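Local atomic coordinates of protein CT_858 (Chlamydia trachomatis, PDB entry 3DOR), a protein that is the secreted chlamydial protease CPAF, which probably acts as a serine-type endopeptidase. Residues B[276-281]-B[293-299]; B[403-407]-B[442-448]. All coordinates share one frame; numbering follows the deposited sequence.

Contact 1 of 2, residues B[276-281]-B[293-299]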
# COMPACT_ATOMS: atom_id res chain seq x y z
N PHE B 276 9.63 -23.71 -14.18
CA PHE B 276 11.08 -23.55 -14.30
C PHE B 276 11.69 -24.23 -15.51
O PHE B 276 11.24 -25.30 -15.93
CB PHE B 276 11.81 -24.14 -13.08
CG PHE B 276 11.53 -23.45 -11.78
CD1 PHE B 276 10.47 -23.85 -10.98
CD2 PHE B 276 12.37 -22.44 -11.33
CE1 PHE B 276 10.24 -23.23 -9.74
CE2 PHE B 276 12.15 -21.81 -10.10
CZ PHE B 276 11.09 -22.21 -9.29
N ARG B 277 12.73 -23.63 -16.07
CA ARG B 277 13.44 -24.28 -17.16
C ARG B 277 14.43 -25.18 -16.41
O ARG B 277 15.27 -24.70 -15.64
CB ARG B 277 14.23 -23.28 -18.02
CG ARG B 277 15.08 -23.98 -19.07
CD ARG B 277 15.79 -23.04 -20.03
NE ARG B 277 16.55 -23.80 -21.01
CZ ARG B 277 17.51 -23.30 -21.79
NH1 ARG B 277 17.83 -22.01 -21.70
NH2 ARG B 277 18.15 -24.08 -22.63
N ALA B 278 14.32 -26.49 -16.61
CA ALA B 278 15.20 -27.41 -15.93
C ALA B 278 15.31 -28.70 -16.71
O ALA B 278 14.31 -29.20 -17.25
CB ALA B 278 14.66 -27.69 -14.52
N TYR B 279 16.51 -29.24 -16.79
CA TYR B 279 16.72 -30.47 -17.52
C TYR B 279 17.99 -31.16 -17.07
O TYR B 279 18.72 -30.66 -16.21
CB TYR B 279 16.77 -30.18 -19.03
CG TYR B 279 17.91 -29.28 -19.46
CD1 TYR B 279 19.17 -29.81 -19.73
CD2 TYR B 279 17.74 -27.90 -19.58
CE1 TYR B 279 20.24 -29.00 -20.10
CE2 TYR B 279 18.80 -27.07 -19.96
CZ TYR B 279 20.05 -27.63 -20.21
OH TYR B 279 21.11 -26.83 -20.55
N ILE B 280 18.23 -32.32 -17.65
CA ILE B 280 19.41 -33.11 -17.36
C ILE B 280 20.03 -33.43 -18.71
O ILE B 280 19.32 -33.84 -19.62
CB ILE B 280 19.06 -34.43 -16.66
CG1 ILE B 280 18.39 -34.16 -15.32
CG2 ILE B 280 20.32 -35.25 -16.45
CD1 ILE B 280 18.05 -35.44 -14.55
N SER B 281 21.34 -33.21 -18.84
CA SER B 281 22.07 -33.51 -20.07
C SER B 281 23.33 -34.26 -19.68
O SER B 281 23.63 -34.40 -18.50
CB SER B 281 22.48 -32.23 -20.80
OG SER B 281 21.36 -31.51 -21.25
N VAL B 293 24.48 -34.29 -15.79
CA VAL B 293 24.46 -33.03 -15.07
C VAL B 293 23.13 -32.31 -15.18
O VAL B 293 22.54 -32.22 -16.26
CB VAL B 293 25.59 -32.10 -15.58
CG1 VAL B 293 25.54 -30.75 -14.85
CG2 VAL B 293 26.96 -32.78 -15.36
N GLY B 294 22.66 -31.78 -14.06
CA GLY B 294 21.41 -31.05 -14.08
C GLY B 294 21.64 -29.59 -14.41
O GLY B 294 22.71 -29.04 -14.14
N PHE B 295 20.63 -28.97 -15.03
CA PHE B 295 20.66 -27.55 -15.36
C PHE B 295 19.33 -26.97 -14.89
O PHE B 295 18.26 -27.49 -15.21
CB PHE B 295 20.81 -27.31 -16.86
CG PHE B 295 20.78 -25.83 -17.23
CD1 PHE B 295 21.95 -25.08 -17.30
CD2 PHE B 295 19.56 -25.19 -17.47
CE1 PHE B 295 21.92 -23.72 -17.59
CE2 PHE B 295 19.52 -23.82 -17.77
CZ PHE B 295 20.70 -23.08 -17.83
N LEU B 296 19.41 -25.90 -14.13
CA LEU B 296 18.23 -25.24 -13.59
C LEU B 296 18.44 -23.73 -13.65
O LEU B 296 19.50 -23.25 -13.29
CB LEU B 296 18.02 -25.68 -12.14
CG LEU B 296 16.90 -25.06 -11.29
CD1 LEU B 296 17.24 -23.63 -10.93
CD2 LEU B 296 15.59 -25.12 -12.04
N ARG B 297 17.45 -22.99 -14.13
CA ARG B 297 17.58 -21.53 -14.15
C ARG B 297 16.61 -20.96 -13.12
O ARG B 297 15.44 -21.34 -13.09
CB ARG B 297 17.26 -20.96 -15.54
CG ARG B 297 17.23 -19.43 -15.58
CD ARG B 297 17.07 -18.83 -17.00
NE ARG B 297 16.69 -17.42 -16.88
CZ ARG B 297 17.48 -16.47 -16.38
NH1 ARG B 297 18.70 -16.76 -15.95
NH2 ARG B 297 17.02 -15.24 -16.22
N ILE B 298 17.11 -20.09 -12.23
CA ILE B 298 16.25 -19.43 -11.24
C ILE B 298 16.16 -18.04 -11.86
O ILE B 298 17.13 -17.28 -11.82
CB ILE B 298 16.91 -19.37 -9.84
CG1 ILE B 298 17.13 -20.78 -9.29
CG2 ILE B 298 16.03 -18.58 -8.87
CD1 ILE B 298 17.81 -20.81 -7.91
N PRO B 299 15.00 -17.69 -12.43
CA PRO B 299 14.81 -16.39 -13.08
C PRO B 299 14.54 -15.16 -12.21
O PRO B 299 14.95 -14.04 -12.56
CB PRO B 299 13.66 -16.68 -14.06
CG PRO B 299 12.78 -17.57 -13.24
CD PRO B 299 13.76 -18.49 -12.50
O HOH W 1 13.48 -20.98 -15.14

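Contact 2 of 2, residues B[403-407]-B[442-448]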
# COMPACT_ATOMS: atom_id res chain seq x y z
N GLU B 403 6.69 -18.73 2.62
CA GLU B 403 7.07 -18.61 1.22
C GLU B 403 8.03 -19.72 0.81
O GLU B 403 8.99 -19.49 0.06
CB GLU B 403 7.65 -17.22 0.94
CG GLU B 403 6.60 -16.13 1.09
CD GLU B 403 7.10 -14.76 0.66
OE1 GLU B 403 7.51 -14.60 -0.51
OE2 GLU B 403 7.06 -13.83 1.50
N GLY B 404 7.75 -20.91 1.31
CA GLY B 404 8.56 -22.07 1.00
C GLY B 404 9.47 -22.50 2.12
O GLY B 404 9.79 -23.68 2.24
N TYR B 405 9.91 -21.55 2.95
CA TYR B 405 10.82 -21.91 4.04
C TYR B 405 10.10 -22.63 5.17
O TYR B 405 9.14 -22.12 5.74
CB TYR B 405 11.53 -20.68 4.58
CG TYR B 405 12.76 -21.02 5.39
CD1 TYR B 405 13.99 -21.22 4.78
CD2 TYR B 405 12.68 -21.16 6.78
CE1 TYR B 405 15.13 -21.54 5.52
CE2 TYR B 405 13.82 -21.48 7.54
CZ TYR B 405 15.03 -21.67 6.90
OH TYR B 405 16.15 -22.00 7.64
N THR B 406 10.58 -23.83 5.49
CA THR B 406 9.97 -24.66 6.51
C THR B 406 9.93 -24.01 7.89
O THR B 406 10.95 -23.55 8.40
CB THR B 406 10.72 -26.01 6.63
OG1 THR B 406 10.77 -26.65 5.34
CG2 THR B 406 10.00 -26.93 7.62
N VAL B 407 8.74 -23.97 8.49
CA VAL B 407 8.58 -23.37 9.81
C VAL B 407 8.92 -24.36 10.93
O VAL B 407 8.48 -25.51 10.92
CB VAL B 407 7.15 -22.81 10.02
CG1 VAL B 407 6.92 -22.45 11.49
CG2 VAL B 407 6.96 -21.56 9.15
N PHE B 442 16.90 -14.86 11.14
CA PHE B 442 17.53 -16.10 10.66
C PHE B 442 19.06 -15.98 10.58
O PHE B 442 19.60 -15.35 9.66
CB PHE B 442 17.00 -16.50 9.28
CG PHE B 442 15.54 -16.87 9.26
CD1 PHE B 442 14.69 -16.50 10.29
CD2 PHE B 442 15.00 -17.56 8.17
CE1 PHE B 442 13.33 -16.79 10.24
CE2 PHE B 442 13.64 -17.85 8.11
CZ PHE B 442 12.80 -17.47 9.15
N GLU B 443 19.74 -16.59 11.54
CA GLU B 443 21.19 -16.56 11.57
C GLU B 443 21.75 -17.43 10.47
O GLU B 443 22.81 -17.17 9.91
CB GLU B 443 21.69 -17.07 12.91
CG GLU B 443 21.21 -16.23 14.07
CD GLU B 443 22.35 -15.75 14.92
OE1 GLU B 443 22.99 -16.60 15.58
OE2 GLU B 443 22.61 -14.52 14.93
N LYS B 444 21.01 -18.49 10.15
CA LYS B 444 21.47 -19.39 9.12
C LYS B 444 20.32 -20.12 8.48
O LYS B 444 19.22 -20.20 9.04
CB LYS B 444 22.47 -20.40 9.70
CG LYS B 444 21.93 -21.20 10.87
CD LYS B 444 23.00 -22.09 11.50
CE LYS B 444 24.11 -21.27 12.13
NZ LYS B 444 25.06 -22.11 12.92
N ILE B 445 20.58 -20.62 7.29
CA ILE B 445 19.61 -21.40 6.56
C ILE B 445 19.77 -22.82 7.04
O ILE B 445 20.88 -23.34 7.12
CB ILE B 445 19.85 -21.33 5.05
CG1 ILE B 445 19.09 -20.12 4.48
CG2 ILE B 445 19.41 -22.62 4.39
CD1 ILE B 445 19.82 -19.41 3.41
N HIS B 446 18.65 -23.43 7.40
CA HIS B 446 18.66 -24.81 7.86
C HIS B 446 18.14 -25.64 6.71
O HIS B 446 17.22 -25.24 6.01
CB HIS B 446 17.77 -24.93 9.10
CG HIS B 446 18.27 -24.11 10.24
ND1 HIS B 446 19.27 -24.55 11.09
CD2 HIS B 446 18.00 -22.84 10.62
CE1 HIS B 446 19.58 -23.58 11.93
NE2 HIS B 446 18.83 -22.53 11.66
N PRO B 447 18.75 -26.81 6.48
CA PRO B 447 18.33 -27.68 5.38
C PRO B 447 16.87 -28.09 5.41
O PRO B 447 16.33 -28.41 6.47
CB PRO B 447 19.29 -28.87 5.47
CG PRO B 447 19.80 -28.82 6.88
CD PRO B 447 19.91 -27.37 7.20
N HIS B 448 16.24 -28.06 4.24
CA HIS B 448 14.84 -28.44 4.09
C HIS B 448 14.76 -29.85 4.67
O HIS B 448 15.69 -30.64 4.53
CB HIS B 448 14.47 -28.44 2.60
CG HIS B 448 13.02 -28.66 2.32
ND1 HIS B 448 12.46 -29.92 2.26
CD2 HIS B 448 12.01 -27.79 2.07
CE1 HIS B 448 11.17 -29.81 1.97
NE2 HIS B 448 10.87 -28.53 1.85
O HOH W 2 8.93 -26.05 1.39

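Contact 1 of 2, residues B[276-281]-B[293-299]
Y279 and F295 face one another as a hydrogen-bonded antiparallel pair, and their rings lie nearly parallel, planes 20° apart. The rings are slid so far that they barely overlap, with centroids 4.9 Å apart. What sits over the tyrosine face is instead F295 CB, 3.7 Å from the centroid of the Y279 ring in a CH-pi contact. In return, Y279 OH lies over one face of the F295 ring, offset toward its rim. Y279 reaches this position with CG lodged between its backbone N and carbonyl carbon (chi1 63°), and its hydroxyl is held by the backbone N of I265. R277 adds its guanidinium to the same cluster, one face toward F295 CE2, while its NH1 bonds the carbonyl oxygens of L262 and D259. On the other side of the sheet, L296 CD2 packs 3.7 Å from A278 CB and also meets F276 CB.

The backbone sets this register: F295 N to Y279 O is 2.8 Å, F295 O takes the Y279 amide, and S281 and V293 exchange another pair of bonds. Beyond R297 N to R277 O (3.2 Å), water 1 links R277 N to R297 O. Together these form the antiparallel beta hairpin 278-284/290-297, whose second strand runs parallel to 333-337 in the mixed sheet.

Contact 2 of 2, residues B[403-407]-B[442-448]
Y405 and T406 approach segment 442-448 through side chains, with no direct backbone-to-backbone hydrogen bond between the segments. Even the nearest alpha carbons, T406 CA and H448 CA, are 6.6 Å apart, and strands 405-406 and 444-445 belong to different sheets. Before Y405 the chain reverses at E403 and G404, both with positive phi, consistent with a type I' turn joining strands 401-402 and 405-406.

Y405 carries most of the contact. A chi1 of -163° swings the ring away from the Y405 amide and out to the other segment, where its OH receives the amide of H446: N to OH is 2.9 Å and the bond is nearly straight at 169°. The donor lies near the plane of the phenol ring. The same oxygen also sits at the edge of the H446 imidazole, 3.6 Å from H446 CD2, while the neighbouring ring atom, NE2, bonds Y414 OH. F442 comes over one face of the phenol, its CE2 3.7 Å from Y405 CE2, the two rings inclined at 40°. I445 CG1 approaches obliquely near Y405 CE1.

At the other end T406 OG1 rests 3.7 Å from H448 CD2. Water 2 donates to G404 O at 2.7 Å and also bonds H448 NE2, while H448 ND1 is held by the amides of R450 and V451. Without strand pairing, the segments thus depend on one direct hydrogen bond, side chain to main chain; the phenol's apolar packing on F442 and I445 probably helps hold its oxygen at the H446 amide, and water 2 adds an indirect link.

In the fold
The two contacts follow in series along the chain and do not touch: their centres are 22 Å apart and their nearest atoms about 10 Å. Contact 1 belongs to the antiparallel end of the mixed sheet, whereas contact 2 lies beside helices 346-354 and 409-428, with strand 444-445 paired to 361-368. Partners of the two come from nearby parts of the chain. R297 and I298 of contact 1 bond the chain at T339, N340 and N341, and E403, at the start of segment 403-407, bonds S345 a little further on, as well as W303, just beyond P299. Segments 293-299, 403-407 and 442-448 all fall within the S41 peptidase family region.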